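Topoisomerase I-like protein (Leishmania donovani, PDB 2B9S) probably relaxes supercoiled DNA as part of a heterodimeric type IB topoisomerase, cutting and rejoining one strand through a transient covalent protein-DNA link. Local coordinates at residues D[229-232]-D[236-239]; D[141-146]-D[213-218]; D[4-9]-D[241-246]; D[135-140]-D[154-159]. One frame throughout, in Å; residues are numbered along the deposited sequence.

Overall arrangement
Interactions 1 and 2 are buried, interaction 4 is partly buried, and interaction 3 lies at the surface. Interactions 1 and 3 share helix 236-266, its first turn and a slightly later one. Interactions 1 and 2 are joined by backbone bonds of V229 with L215 and A216, whereas N154 of interaction 4 bonds M230. No hydrogen bond crosses any of the four contacts; interactions 2, 3 and 4 pack mainly through carbon atoms, whereas in interaction 1 lysine methylenes lie by carbonyl oxygens. Their edges differ: K238, T213 and K245 hold phosphates of chain A, while the loop of interaction 4 approaches chain C without a hydrogen bond to DT12. Interaction 3 also abuts the other subunit.

Interaction 1. Residues D[229-232]-D[236-239]; sequences VMLA and SVKG. With nucleotides of chain A.
K238 lies alongside the backbone of L231 and A232 and extends past it to the DNA. Its CB starts beside the A232 carbonyl, and CG comes closer, 3.3 Å from A232 O. A bend at chi2 (-71°) turns the chain here; beyond it chi3 and chi4 are extended, so the last atoms run straight past the loop. CD is the first atom near the phosphate, 3.8 Å from OP2 of DT9 in chain A. CE passes the next carbonyl, 3.3 Å from L231 O. NZ then gives a hydrogen bond of 2.7 Å to DT9 OP2. The ammonium also sits 4.0 Å from M230 SD, the M230 and K238 side chains crossing at about a right angle; farther on, M230 packs on a cytosine base. The carbonyls beside the methylene chain probably ease the placing of a positive charge here. One residue earlier, V237 meets L231, CG1 touching CD1 at 3.7 Å, again with side chains crossed. W145 and C143 of strand 142-145 continue this apolar patch around L231. A232 O is bonded by S235 OG, and M230 N by N154 OD1, which fixes the loop along which the lysine lies. The arrangement is a loop-to-helix junction at the start of helix 236-266, with a lysine hydrogen-bonded to a DNA phosphate, within a topoisomerase IB fold.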
# COMPACT_ATOMS: atom_id res chain seq x y z
N VAL D 229 -12.67 -5.33 -3.52
CA VAL D 229 -12.25 -6.70 -3.76
C VAL D 229 -11.73 -6.78 -5.19
O VAL D 229 -12.44 -6.48 -6.16
CB VAL D 229 -13.41 -7.67 -3.56
CG1 VAL D 229 -12.95 -9.09 -3.81
CG2 VAL D 229 -13.99 -7.53 -2.16
N MET D 230 -10.47 -7.17 -5.32
CA MET D 230 -9.82 -7.27 -6.63
C MET D 230 -9.12 -8.64 -6.81
O MET D 230 -9.04 -9.43 -5.86
CB MET D 230 -8.86 -6.07 -6.83
CG MET D 230 -9.62 -4.73 -7.12
SD MET D 230 -8.55 -3.38 -7.60
CE MET D 230 -9.60 -1.91 -7.71
N LEU D 231 -8.61 -8.91 -8.02
CA LEU D 231 -7.95 -10.20 -8.31
C LEU D 231 -6.57 -10.33 -7.67
O LEU D 231 -5.97 -9.33 -7.30
CB LEU D 231 -7.89 -10.50 -9.82
CG LEU D 231 -9.20 -10.58 -10.63
CD1 LEU D 231 -8.99 -11.30 -11.94
CD2 LEU D 231 -10.31 -11.24 -9.86
N ALA D 232 -6.10 -11.56 -7.50
CA ALA D 232 -4.79 -11.85 -6.96
C ALA D 232 -3.71 -11.46 -7.97
O ALA D 232 -3.98 -11.39 -9.16
CB ALA D 232 -4.68 -13.33 -6.60
N SER D 236 -4.17 -12.73 -14.70
CA SER D 236 -3.64 -12.17 -15.93
C SER D 236 -3.87 -10.67 -16.05
O SER D 236 -3.06 -9.97 -16.66
CB SER D 236 -4.18 -12.91 -17.17
OG SER D 236 -5.59 -13.02 -17.12
N VAL D 237 -4.96 -10.18 -15.48
CA VAL D 237 -5.24 -8.74 -15.50
C VAL D 237 -4.19 -7.97 -14.69
O VAL D 237 -3.85 -6.84 -15.03
CB VAL D 237 -6.71 -8.37 -15.07
CG1 VAL D 237 -6.96 -8.65 -13.59
CG2 VAL D 237 -7.02 -6.90 -15.39
N LYS D 238 -3.67 -8.59 -13.63
CA LYS D 238 -2.66 -7.96 -12.79
C LYS D 238 -1.32 -8.06 -13.48
O LYS D 238 -0.54 -7.11 -13.47
CB LYS D 238 -2.58 -8.60 -11.40
CG LYS D 238 -3.78 -8.33 -10.48
CD LYS D 238 -3.85 -6.87 -9.98
CE LYS D 238 -5.01 -6.71 -9.02
NZ LYS D 238 -5.24 -5.30 -8.58
N GLY D 239 -1.07 -9.23 -14.09
CA GLY D 239 0.19 -9.54 -14.74
C GLY D 239 0.44 -8.63 -15.90
O GLY D 239 1.54 -8.12 -16.07
P DT A 9 -3.16 -2.27 -10.38
OP1 DT A 9 -2.52 -2.81 -11.59
OP2 DT A 9 -3.80 -3.16 -9.42
O5' DT A 9 -2.00 -1.41 -9.67
C5' DT A 9 -1.35 -0.32 -10.37
C4' DT A 9 -0.38 0.43 -9.45
O4' DT A 9 -1.01 1.01 -8.28
C3' DT A 9 0.78 -0.42 -8.92
O3' DT A 9 1.95 0.40 -8.93
C2' DT A 9 0.29 -0.81 -7.52
C1' DT A 9 -0.42 0.48 -7.11
N1 DT A 9 -1.51 0.30 -6.13
C2 DT A 9 -1.45 0.99 -4.94
O2 DT A 9 -0.51 1.73 -4.65
N3 DT A 9 -2.54 0.77 -4.12
C4 DT A 9 -3.63 -0.04 -4.37
O4 DT A 9 -4.54 -0.16 -3.55
C5 DT A 9 -3.62 -0.75 -5.63
C7 DT A 9 -4.71 -1.72 -6.03
C6 DT A 9 -2.57 -0.54 -6.44

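Interaction 2. Residues D[141-146]-D[213-218]; sequences RYCVWD and TWLAMW. With nucleotides of chain A.
C143 points its CB toward L215, and the two side chains meet at 4.1 Å between C143 CB and L215 CD1. The cysteine sulfur, lying between the backbone N and the carbonyl carbon (chi1 75°), also packs against L231. V144 bonds through its backbone to A26, and C143 to E150, so the segment is the middle strand of a three-stranded antiparallel sheet made by 25-26, 142-145 and 148-151. The segment it faces, 213-218, runs into strand 216-219 of a separate four-stranded mixed sheet, so the contact bridges the two sheets. Next along the strand, W145 swings its ring away from the backbone N (chi1 179°) and directs the far end of the six-membered ring at T213. The ring meets this residue with its edge, CH2 standing 3.7 Å from T213 CA and almost in the ring plane. W22 lies edge-to-face with the same indole, and V237 of helix 236-266 touches both W145 and T213. Just past the strand, D146 OD1 accepts bonds from the backbone N atoms of E23 and T24. Across the contact, T213 N and OG1 turn to the DNA. The backbone N bonds OP2 of DC8 in chain A at 2.9 Å, the N-H...O angle being 155°. OG1 gives a second bond, 2.7 Å, to the same DC8 OP2, so a single phosphate oxygen is gripped twice by one residue. W214 follows with its indole beside the backbone of DA7, NE1 3.5 Å from O5' of that nucleotide.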
# COMPACT_ATOMS: atom_id res chain seq x y z
N ARG D 141 -12.75 -18.00 -3.36
CA ARG D 141 -11.33 -17.86 -3.70
C ARG D 141 -11.12 -17.64 -5.19
O ARG D 141 -10.04 -17.22 -5.61
CB ARG D 141 -10.48 -19.09 -3.18
N TYR D 142 -12.16 -17.91 -5.97
CA TYR D 142 -12.02 -17.86 -7.43
C TYR D 142 -13.14 -17.15 -8.12
O TYR D 142 -14.27 -17.13 -7.62
CB TYR D 142 -11.87 -19.27 -8.03
CG TYR D 142 -10.59 -19.93 -7.61
CD1 TYR D 142 -10.54 -20.76 -6.50
CD2 TYR D 142 -9.41 -19.68 -8.30
CE1 TYR D 142 -9.36 -21.35 -6.10
CE2 TYR D 142 -8.23 -20.27 -7.91
CZ TYR D 142 -8.21 -21.10 -6.81
OH TYR D 142 -7.03 -21.69 -6.41
N CYS D 143 -12.81 -16.56 -9.26
CA CYS D 143 -13.80 -15.99 -10.15
C CYS D 143 -13.49 -16.47 -11.57
O CYS D 143 -12.48 -17.14 -11.80
CB CYS D 143 -13.78 -14.45 -10.05
SG CYS D 143 -12.41 -13.65 -10.87
N VAL D 144 -14.35 -16.14 -12.53
CA VAL D 144 -14.10 -16.47 -13.92
C VAL D 144 -14.14 -15.16 -14.71
O VAL D 144 -15.19 -14.53 -14.83
CB VAL D 144 -15.09 -17.56 -14.48
CG1 VAL D 144 -14.82 -17.86 -15.95
CG2 VAL D 144 -14.99 -18.86 -13.68
N TRP D 145 -12.97 -14.78 -15.21
CA TRP D 145 -12.76 -13.53 -15.93
C TRP D 145 -12.49 -13.91 -17.37
O TRP D 145 -11.47 -14.53 -17.67
CB TRP D 145 -11.54 -12.82 -15.32
CG TRP D 145 -11.13 -11.51 -15.94
CD1 TRP D 145 -10.61 -11.31 -17.19
CD2 TRP D 145 -11.15 -10.21 -15.31
NE1 TRP D 145 -10.35 -9.98 -17.39
CE2 TRP D 145 -10.65 -9.28 -16.25
CE3 TRP D 145 -11.57 -9.75 -14.05
CZ2 TRP D 145 -10.54 -7.90 -15.97
CZ3 TRP D 145 -11.47 -8.37 -13.77
CH2 TRP D 145 -10.96 -7.47 -14.73
N ASP D 146 -13.41 -13.54 -18.27
CA ASP D 146 -13.36 -13.90 -19.69
C ASP D 146 -13.10 -15.40 -19.92
O ASP D 146 -12.26 -15.78 -20.75
CB ASP D 146 -12.29 -13.06 -20.40
CG ASP D 146 -12.73 -11.64 -20.68
OD1 ASP D 146 -13.92 -11.33 -20.51
OD2 ASP D 146 -11.88 -10.83 -21.10
N THR D 213 -12.09 -3.24 -12.77
CA THR D 213 -11.48 -4.56 -12.51
C THR D 213 -11.85 -5.13 -11.15
O THR D 213 -11.31 -6.17 -10.72
CB THR D 213 -9.92 -4.52 -12.53
OG1 THR D 213 -9.45 -3.71 -11.45
CG2 THR D 213 -9.38 -3.99 -13.83
N TRP D 214 -12.74 -4.44 -10.44
CA TRP D 214 -13.12 -4.84 -9.09
C TRP D 214 -14.43 -5.61 -9.07
O TRP D 214 -15.29 -5.39 -9.94
CB TRP D 214 -13.17 -3.64 -8.14
CG TRP D 214 -14.03 -2.45 -8.54
CD1 TRP D 214 -13.59 -1.31 -9.17
CD2 TRP D 214 -15.43 -2.24 -8.24
NE1 TRP D 214 -14.65 -0.43 -9.31
CE2 TRP D 214 -15.77 -0.97 -8.74
CE3 TRP D 214 -16.41 -3.00 -7.61
CZ2 TRP D 214 -17.06 -0.45 -8.64
CZ3 TRP D 214 -17.69 -2.49 -7.50
CH2 TRP D 214 -18.01 -1.23 -8.00
N LEU D 215 -14.57 -6.50 -8.08
CA LEU D 215 -15.75 -7.37 -7.99
C LEU D 215 -16.74 -6.86 -6.95
O LEU D 215 -17.94 -7.18 -6.99
CB LEU D 215 -15.35 -8.82 -7.65
CG LEU D 215 -14.14 -9.45 -8.32
CD1 LEU D 215 -13.93 -10.95 -7.94
CD2 LEU D 215 -14.16 -9.27 -9.83
N ALA D 216 -16.23 -6.10 -5.99
CA ALA D 216 -17.07 -5.52 -4.95
C ALA D 216 -16.38 -4.28 -4.35
O ALA D 216 -15.16 -4.14 -4.44
CB ALA D 216 -17.40 -6.57 -3.86
N MET D 217 -17.19 -3.39 -3.76
CA MET D 217 -16.73 -2.11 -3.22
C MET D 217 -17.59 -1.75 -2.02
O MET D 217 -18.79 -2.00 -2.02
CB MET D 217 -16.81 -1.01 -4.29
CG MET D 217 -16.35 0.41 -3.88
SD MET D 217 -17.58 1.44 -3.00
CE MET D 217 -18.75 1.82 -4.30
N TRP D 218 -16.97 -1.18 -0.99
CA TRP D 218 -17.72 -0.53 0.07
C TRP D 218 -16.99 0.73 0.51
O TRP D 218 -15.82 0.96 0.17
CB TRP D 218 -18.01 -1.45 1.25
CG TRP D 218 -16.82 -1.76 2.07
CD1 TRP D 218 -16.39 -1.08 3.18
CD2 TRP D 218 -15.89 -2.84 1.87
NE1 TRP D 218 -15.25 -1.65 3.67
CE2 TRP D 218 -14.91 -2.73 2.89
CE3 TRP D 218 -15.79 -3.88 0.93
CZ2 TRP D 218 -13.84 -3.63 3.00
CZ3 TRP D 218 -14.71 -4.78 1.04
CH2 TRP D 218 -13.74 -4.63 2.08
P DC A 8 -9.70 -0.09 -11.90
OP1 DC A 8 -9.93 0.47 -13.22
OP2 DC A 8 -10.58 -1.21 -11.44
O5' DC A 8 -8.25 -0.69 -11.58
C5' DC A 8 -7.03 -0.19 -11.98
C4' DC A 8 -6.14 0.29 -10.83
O4' DC A 8 -6.81 1.02 -9.79
C3' DC A 8 -5.27 -0.66 -10.04
O3' DC A 8 -4.26 -1.22 -10.89
C2' DC A 8 -4.66 0.36 -9.08
C1' DC A 8 -5.73 1.45 -8.98
N1 DC A 8 -6.15 1.70 -7.56
C2 DC A 8 -5.34 2.52 -6.76
O2 DC A 8 -4.33 3.04 -7.26
N3 DC A 8 -5.69 2.75 -5.47
C4 DC A 8 -6.80 2.18 -4.96
N4 DC A 8 -7.08 2.46 -3.69
C5 DC A 8 -7.64 1.31 -5.75
C6 DC A 8 -7.28 1.09 -7.03
P DA A 7 -14.84 3.26 -9.28
OP1 DA A 7 -15.66 2.83 -10.43
OP2 DA A 7 -15.13 2.81 -7.90
O5' DA A 7 -13.34 2.84 -9.60
C5' DA A 7 -12.70 3.33 -10.75
C4' DA A 7 -11.25 2.91 -10.74
O4' DA A 7 -10.51 3.87 -9.95
C3' DA A 7 -10.90 1.54 -10.15
O3' DA A 7 -9.75 1.10 -10.84
C2' DA A 7 -10.41 1.87 -8.77
C1' DA A 7 -9.65 3.16 -9.10
N9 DA A 7 -9.34 3.96 -7.91
C8 DA A 7 -10.15 4.12 -6.83
N7 DA A 7 -9.63 4.87 -5.91
C5 DA A 7 -8.39 5.21 -6.39
C6 DA A 7 -7.37 5.99 -5.85
N6 DA A 7 -7.47 6.57 -4.64
N1 DA A 7 -6.25 6.14 -6.58
C2 DA A 7 -6.19 5.56 -7.79
N3 DA A 7 -7.09 4.79 -8.39
C4 DA A 7 -8.19 4.65 -7.63

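Interaction 3. Residues D[4-9]-D[241-246]; sequences LNWWEQ and SDMVKF. With nucleotides of chain A.
W6 and M243 are brought together by their first torsions: W6 CG sits between its backbone N and carbonyl carbon (chi1 65°), while M243 CG turns opposite its backbone N (chi1 -171°). The methionine chain bends at chi2 and at chi3 (-89°), which carries the methyl CE to the indole. CE is equally close, 3.8 Å, to CZ3 and CH2 of W6, and approaches the ring obliquely; the two side chains run antiparallel past one another. W7 adds a looser touch, its CB 4.3 Å from M243 CE. The W7 indole also covers part of one W6 face, CE3 lying 3.3 Å above that plane near the rim. A type I turn from N5 to E8 presents both tryptophans, closed by the bond from E8 N to N5 O of 3.0 Å. Farther along helix 236-266, K245 NZ makes a salt bridge of 2.8 Å to D242 OD1, met nearly along its C-O axis. K245 NZ also bonds OP2 of DT10 in chain A at 2.9 Å, and N21 O of the other subunit. The aspartate and phosphate together probably stabilise the lysine's charge. The N-terminal loop packs here on helix 236-266, W6 also touching S236 and Q240; W53 of the other subunit packs against W6, W7 and M243, and F246 faces helix 384-400.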
# COMPACT_ATOMS: atom_id res chain seq x y z
N LEU D 4 -2.56 -20.79 -25.88
CA LEU D 4 -1.33 -20.24 -25.31
C LEU D 4 -1.61 -19.48 -24.02
O LEU D 4 -2.76 -19.12 -23.74
CB LEU D 4 -0.63 -19.33 -26.32
CG LEU D 4 -0.16 -20.00 -27.62
CD1 LEU D 4 0.05 -18.96 -28.71
CD2 LEU D 4 1.12 -20.79 -27.38
N ASN D 5 -0.56 -19.22 -23.25
CA ASN D 5 -0.59 -18.17 -22.24
C ASN D 5 -0.38 -16.78 -22.85
O ASN D 5 0.15 -16.65 -23.95
CB ASN D 5 0.46 -18.43 -21.16
CG ASN D 5 0.03 -19.51 -20.19
OD1 ASN D 5 -0.97 -19.38 -19.49
ND2 ASN D 5 0.80 -20.60 -20.14
N TRP D 6 -0.81 -15.76 -22.12
CA TRP D 6 -1.13 -14.47 -22.72
C TRP D 6 0.14 -13.70 -23.09
O TRP D 6 0.09 -12.73 -23.84
CB TRP D 6 -1.99 -13.63 -21.78
CG TRP D 6 -1.28 -13.23 -20.52
CD1 TRP D 6 -1.42 -13.80 -19.28
CD2 TRP D 6 -0.33 -12.17 -20.36
NE1 TRP D 6 -0.61 -13.17 -18.37
CE2 TRP D 6 0.07 -12.16 -19.01
CE3 TRP D 6 0.22 -11.23 -21.23
CZ2 TRP D 6 1.00 -11.24 -18.51
CZ3 TRP D 6 1.14 -10.32 -20.74
CH2 TRP D 6 1.52 -10.34 -19.39
N TRP D 7 1.27 -14.16 -22.56
CA TRP D 7 2.55 -13.50 -22.81
C TRP D 7 3.35 -14.24 -23.88
O TRP D 7 4.39 -13.77 -24.33
CB TRP D 7 3.37 -13.40 -21.52
CG TRP D 7 3.72 -14.74 -20.93
CD1 TRP D 7 4.82 -15.49 -21.20
CD2 TRP D 7 2.96 -15.48 -19.97
NE1 TRP D 7 4.79 -16.65 -20.47
CE2 TRP D 7 3.66 -16.67 -19.70
CE3 TRP D 7 1.75 -15.25 -19.30
CZ2 TRP D 7 3.19 -17.62 -18.80
CZ3 TRP D 7 1.29 -16.20 -18.41
CH2 TRP D 7 2.01 -17.37 -18.17
N GLU D 8 2.85 -15.40 -24.29
CA GLU D 8 3.33 -16.07 -25.49
C GLU D 8 2.48 -15.71 -26.70
O GLU D 8 2.78 -16.11 -27.83
CB GLU D 8 3.35 -17.58 -25.29
CG GLU D 8 3.99 -18.03 -23.99
CD GLU D 8 3.81 -19.51 -23.73
OE1 GLU D 8 2.65 -19.97 -23.66
OE2 GLU D 8 4.83 -20.23 -23.61
N GLN D 9 1.42 -14.94 -26.47
CA GLN D 9 0.57 -14.47 -27.54
C GLN D 9 1.33 -13.59 -28.54
O GLN D 9 2.23 -12.83 -28.15
CB GLN D 9 -0.59 -13.67 -26.96
CG GLN D 9 -1.74 -13.44 -27.91
CD GLN D 9 -2.58 -14.67 -28.10
OE1 GLN D 9 -2.77 -15.47 -27.16
NE2 GLN D 9 -3.11 -14.85 -29.32
N SER D 241 -1.04 -5.65 -16.61
CA SER D 241 -0.84 -4.25 -16.22
C SER D 241 0.53 -4.10 -15.55
O SER D 241 1.19 -3.08 -15.68
CB SER D 241 -2.02 -3.73 -15.37
OG SER D 241 -1.95 -4.17 -14.04
N ASP D 242 0.98 -5.16 -14.90
CA ASP D 242 2.32 -5.21 -14.31
C ASP D 242 3.47 -5.17 -15.33
O ASP D 242 4.52 -4.57 -15.08
CB ASP D 242 2.44 -6.46 -13.47
CG ASP D 242 3.07 -6.21 -12.15
OD1 ASP D 242 3.22 -5.03 -11.77
OD2 ASP D 242 3.41 -7.19 -11.47
N MET D 243 3.29 -5.82 -16.48
CA MET D 243 4.29 -5.81 -17.53
C MET D 243 4.31 -4.48 -18.28
O MET D 243 5.36 -3.95 -18.62
CB MET D 243 4.06 -6.96 -18.51
CG MET D 243 5.23 -7.11 -19.49
SD MET D 243 4.75 -7.67 -21.11
CE MET D 243 4.86 -9.46 -20.89
N VAL D 244 3.12 -3.95 -18.54
CA VAL D 244 2.94 -2.66 -19.18
C VAL D 244 3.63 -1.54 -18.38
O VAL D 244 4.31 -0.67 -18.94
CB VAL D 244 1.43 -2.42 -19.42
CG1 VAL D 244 1.10 -0.94 -19.58
CG2 VAL D 244 0.97 -3.24 -20.64
N LYS D 245 3.48 -1.62 -17.06
CA LYS D 245 4.20 -0.77 -16.12
C LYS D 245 5.75 -0.82 -16.27
O LYS D 245 6.42 0.23 -16.29
CB LYS D 245 3.79 -1.17 -14.70
CG LYS D 245 4.55 -0.50 -13.57
CD LYS D 245 4.16 -1.13 -12.25
CE LYS D 245 5.13 -2.23 -11.86
NZ LYS D 245 4.73 -2.97 -10.62
N PHE D 246 6.31 -2.02 -16.36
CA PHE D 246 7.75 -2.14 -16.57
C PHE D 246 8.18 -1.74 -17.97
O PHE D 246 9.28 -1.23 -18.16
CB PHE D 246 8.25 -3.53 -16.21
CG PHE D 246 8.31 -3.77 -14.74
CD1 PHE D 246 7.48 -4.71 -14.14
CD2 PHE D 246 9.18 -3.03 -13.94
CE1 PHE D 246 7.54 -4.94 -12.78
CE2 PHE D 246 9.23 -3.25 -12.56
CZ PHE D 246 8.41 -4.20 -11.99
P DT A 10 3.35 -0.15 -8.41
OP1 DT A 10 4.37 0.67 -9.06
OP2 DT A 10 3.33 -1.64 -8.48
O5' DT A 10 3.39 0.18 -6.85
C5' DT A 10 3.78 1.47 -6.34
C4' DT A 10 3.80 1.45 -4.83
O4' DT A 10 2.51 1.06 -4.29
C3' DT A 10 4.76 0.45 -4.20
O3' DT A 10 5.46 1.13 -3.20
C2' DT A 10 3.91 -0.63 -3.55
C1' DT A 10 2.73 0.22 -3.16
N1 DT A 10 1.46 -0.49 -2.89
C2 DT A 10 0.77 -0.18 -1.73
O2 DT A 10 1.17 0.61 -0.90
N3 DT A 10 -0.42 -0.85 -1.57
C4 DT A 10 -0.97 -1.79 -2.43
O4 DT A 10 -2.05 -2.32 -2.17
C5 DT A 10 -0.20 -2.09 -3.62
C7 DT A 10 -0.62 -3.18 -4.57
C6 DT A 10 0.96 -1.42 -3.80

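Interaction 4. Residues D[135-140]-D[154-159]; sequences AEAEPY and NFRVEP. With nucleotides of chain C.
F155 lies against the backbone of Y140, whose carbonyl carbon sits 4.0 Å above one ring face, toward the rim. Y140 CB is close to the same ring, 3.6 Å from F155 CD2. Y140 O comes within 3.5 Å of F155 CD1. The tyrosine ring itself leads off elsewhere, so the backbone and CB carry its part of the contact. A137 fills in beside it: its CB stands 3.9 Å from F155 CE2 and approaches that ring obliquely. The same methyl lies 3.8 Å from R156 NH2, and the guanidinium turns one face to F155 CE2. F155 CG is held between its backbone N and carbonyl carbon (chi1 58°), which aims the ring at A137 and Y140. The two segments flank a beta hairpin, strands 142-145 and 148-151, with helix 125-137 leading in and the loop 154-159 leading out, so the contact closes the base of the hairpin. The bond from Y140 N to A137 O, 2.9 Å, holds the chain turned between A137 and Y140. Backbone bonds of F155 and V157 with L31 hold the loop, while N154 OD1 bonds M230 N and N154 ND2 bonds Y228 O. Farther along, P159 CD approaches OP1 of DT12 in chain C at 3.3 Å. E158 runs beside the sugar of that nucleotide, its carboxylate salt-bridged to K176 and K227, which probably offset its charge near the phosphate backbone.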
# COMPACT_ATOMS: atom_id res chain seq x y z
N ALA D 135 -13.08 -24.90 3.54
CA ALA D 135 -14.41 -25.14 3.03
C ALA D 135 -15.25 -23.89 2.92
O ALA D 135 -15.99 -23.73 1.96
CB ALA D 135 -15.11 -26.18 3.86
N GLU D 136 -15.17 -23.03 3.91
CA GLU D 136 -16.05 -21.87 3.97
C GLU D 136 -15.62 -20.83 2.95
O GLU D 136 -16.45 -20.22 2.30
CB GLU D 136 -16.09 -21.28 5.37
CG GLU D 136 -16.81 -19.95 5.44
CD GLU D 136 -17.66 -19.79 6.69
OE1 GLU D 136 -17.19 -20.16 7.77
OE2 GLU D 136 -18.79 -19.29 6.57
N ALA D 137 -14.32 -20.67 2.82
CA ALA D 137 -13.71 -19.74 1.88
C ALA D 137 -13.70 -20.21 0.41
O ALA D 137 -13.59 -19.38 -0.50
CB ALA D 137 -12.27 -19.42 2.33
N GLU D 138 -13.82 -21.52 0.17
CA GLU D 138 -13.63 -22.09 -1.18
C GLU D 138 -14.51 -21.50 -2.30
O GLU D 138 -13.99 -21.22 -3.37
CB GLU D 138 -13.66 -23.64 -1.18
CG GLU D 138 -13.23 -24.29 -2.52
CD GLU D 138 -11.75 -24.05 -2.89
OE1 GLU D 138 -10.92 -23.81 -1.99
OE2 GLU D 138 -11.40 -24.12 -4.10
N PRO D 139 -15.82 -21.30 -2.05
CA PRO D 139 -16.63 -20.68 -3.10
C PRO D 139 -16.22 -19.23 -3.45
O PRO D 139 -16.74 -18.68 -4.43
CB PRO D 139 -18.04 -20.66 -2.51
CG PRO D 139 -18.02 -21.60 -1.36
CD PRO D 139 -16.63 -21.60 -0.85
N TYR D 140 -15.31 -18.63 -2.68
CA TYR D 140 -14.98 -17.21 -2.80
C TYR D 140 -13.57 -16.95 -3.31
O TYR D 140 -13.25 -15.80 -3.67
CB TYR D 140 -15.19 -16.50 -1.46
CG TYR D 140 -16.59 -16.65 -0.90
CD1 TYR D 140 -17.64 -15.89 -1.41
CD2 TYR D 140 -16.85 -17.54 0.14
CE1 TYR D 140 -18.92 -16.01 -0.90
CE2 TYR D 140 -18.12 -17.68 0.66
CZ TYR D 140 -19.16 -16.92 0.13
OH TYR D 140 -20.43 -17.05 0.64
N ASN D 154 -8.75 -10.30 -1.92
CA ASN D 154 -9.27 -9.91 -0.60
C ASN D 154 -10.79 -10.09 -0.49
O ASN D 154 -11.52 -9.15 -0.16
CB ASN D 154 -8.83 -8.46 -0.25
CG ASN D 154 -9.29 -7.44 -1.30
OD1 ASN D 154 -9.10 -7.63 -2.51
ND2 ASN D 154 -9.89 -6.34 -0.84
N PHE D 155 -11.26 -11.32 -0.75
CA PHE D 155 -12.70 -11.66 -0.69
C PHE D 155 -13.28 -11.65 0.73
O PHE D 155 -14.50 -11.59 0.90
CB PHE D 155 -12.96 -13.01 -1.35
CG PHE D 155 -12.18 -14.14 -0.74
CD1 PHE D 155 -10.96 -14.55 -1.30
CD2 PHE D 155 -12.65 -14.78 0.41
CE1 PHE D 155 -10.24 -15.59 -0.72
CE2 PHE D 155 -11.93 -15.81 1.00
CZ PHE D 155 -10.73 -16.23 0.44
N ARG D 156 -12.42 -11.76 1.74
CA ARG D 156 -12.88 -11.64 3.14
C ARG D 156 -13.03 -10.18 3.55
O ARG D 156 -12.04 -9.47 3.68
CB ARG D 156 -11.90 -12.30 4.10
CG ARG D 156 -11.87 -13.79 4.03
CD ARG D 156 -11.04 -14.34 5.17
NE ARG D 156 -10.20 -15.41 4.67
CZ ARG D 156 -10.48 -16.70 4.78
NH1 ARG D 156 -11.59 -17.09 5.42
NH2 ARG D 156 -9.63 -17.59 4.28
N VAL D 157 -14.28 -9.77 3.75
CA VAL D 157 -14.61 -8.42 4.20
C VAL D 157 -13.90 -8.11 5.52
O VAL D 157 -13.88 -8.94 6.45
CB VAL D 157 -16.14 -8.24 4.37
CG1 VAL D 157 -16.47 -6.82 4.84
CG2 VAL D 157 -16.86 -8.53 3.08
N GLU D 158 -13.30 -6.91 5.58
CA GLU D 158 -12.54 -6.46 6.75
C GLU D 158 -13.44 -6.52 7.96
O GLU D 158 -14.55 -5.96 7.92
CB GLU D 158 -12.05 -5.02 6.56
CG GLU D 158 -11.03 -4.88 5.47
CD GLU D 158 -10.53 -3.45 5.31
OE1 GLU D 158 -10.64 -2.64 6.26
OE2 GLU D 158 -10.03 -3.14 4.21
N PRO D 159 -12.98 -7.22 9.03
CA PRO D 159 -13.73 -7.15 10.27
C PRO D 159 -13.62 -5.78 10.95
O PRO D 159 -12.64 -5.04 10.73
CB PRO D 159 -13.14 -8.29 11.12
CG PRO D 159 -11.80 -8.58 10.54
CD PRO D 159 -11.82 -8.13 9.11
P DT C 12 -8.11 -6.87 7.50
OP1 DT C 12 -8.88 -6.68 8.74
OP2 DT C 12 -8.77 -7.44 6.30
O5' DT C 12 -7.48 -5.46 7.12
C5' DT C 12 -6.79 -4.63 8.09
C4' DT C 12 -6.13 -3.48 7.36
O4' DT C 12 -5.11 -4.02 6.50
C3' DT C 12 -7.00 -2.61 6.43
O3' DT C 12 -6.55 -1.24 6.52
C2' DT C 12 -6.69 -3.12 5.02
C1' DT C 12 -5.21 -3.35 5.28
N1 DT C 12 -4.47 -3.94 4.15
C2 DT C 12 -3.15 -3.61 4.00
O2 DT C 12 -2.55 -2.89 4.78
N3 DT C 12 -2.57 -4.15 2.88
C4 DT C 12 -3.19 -4.96 1.94
O4 DT C 12 -2.59 -5.39 0.96
C5 DT C 12 -4.57 -5.25 2.15
C7 DT C 12 -5.31 -6.21 1.28
C6 DT C 12 -5.14 -4.73 3.22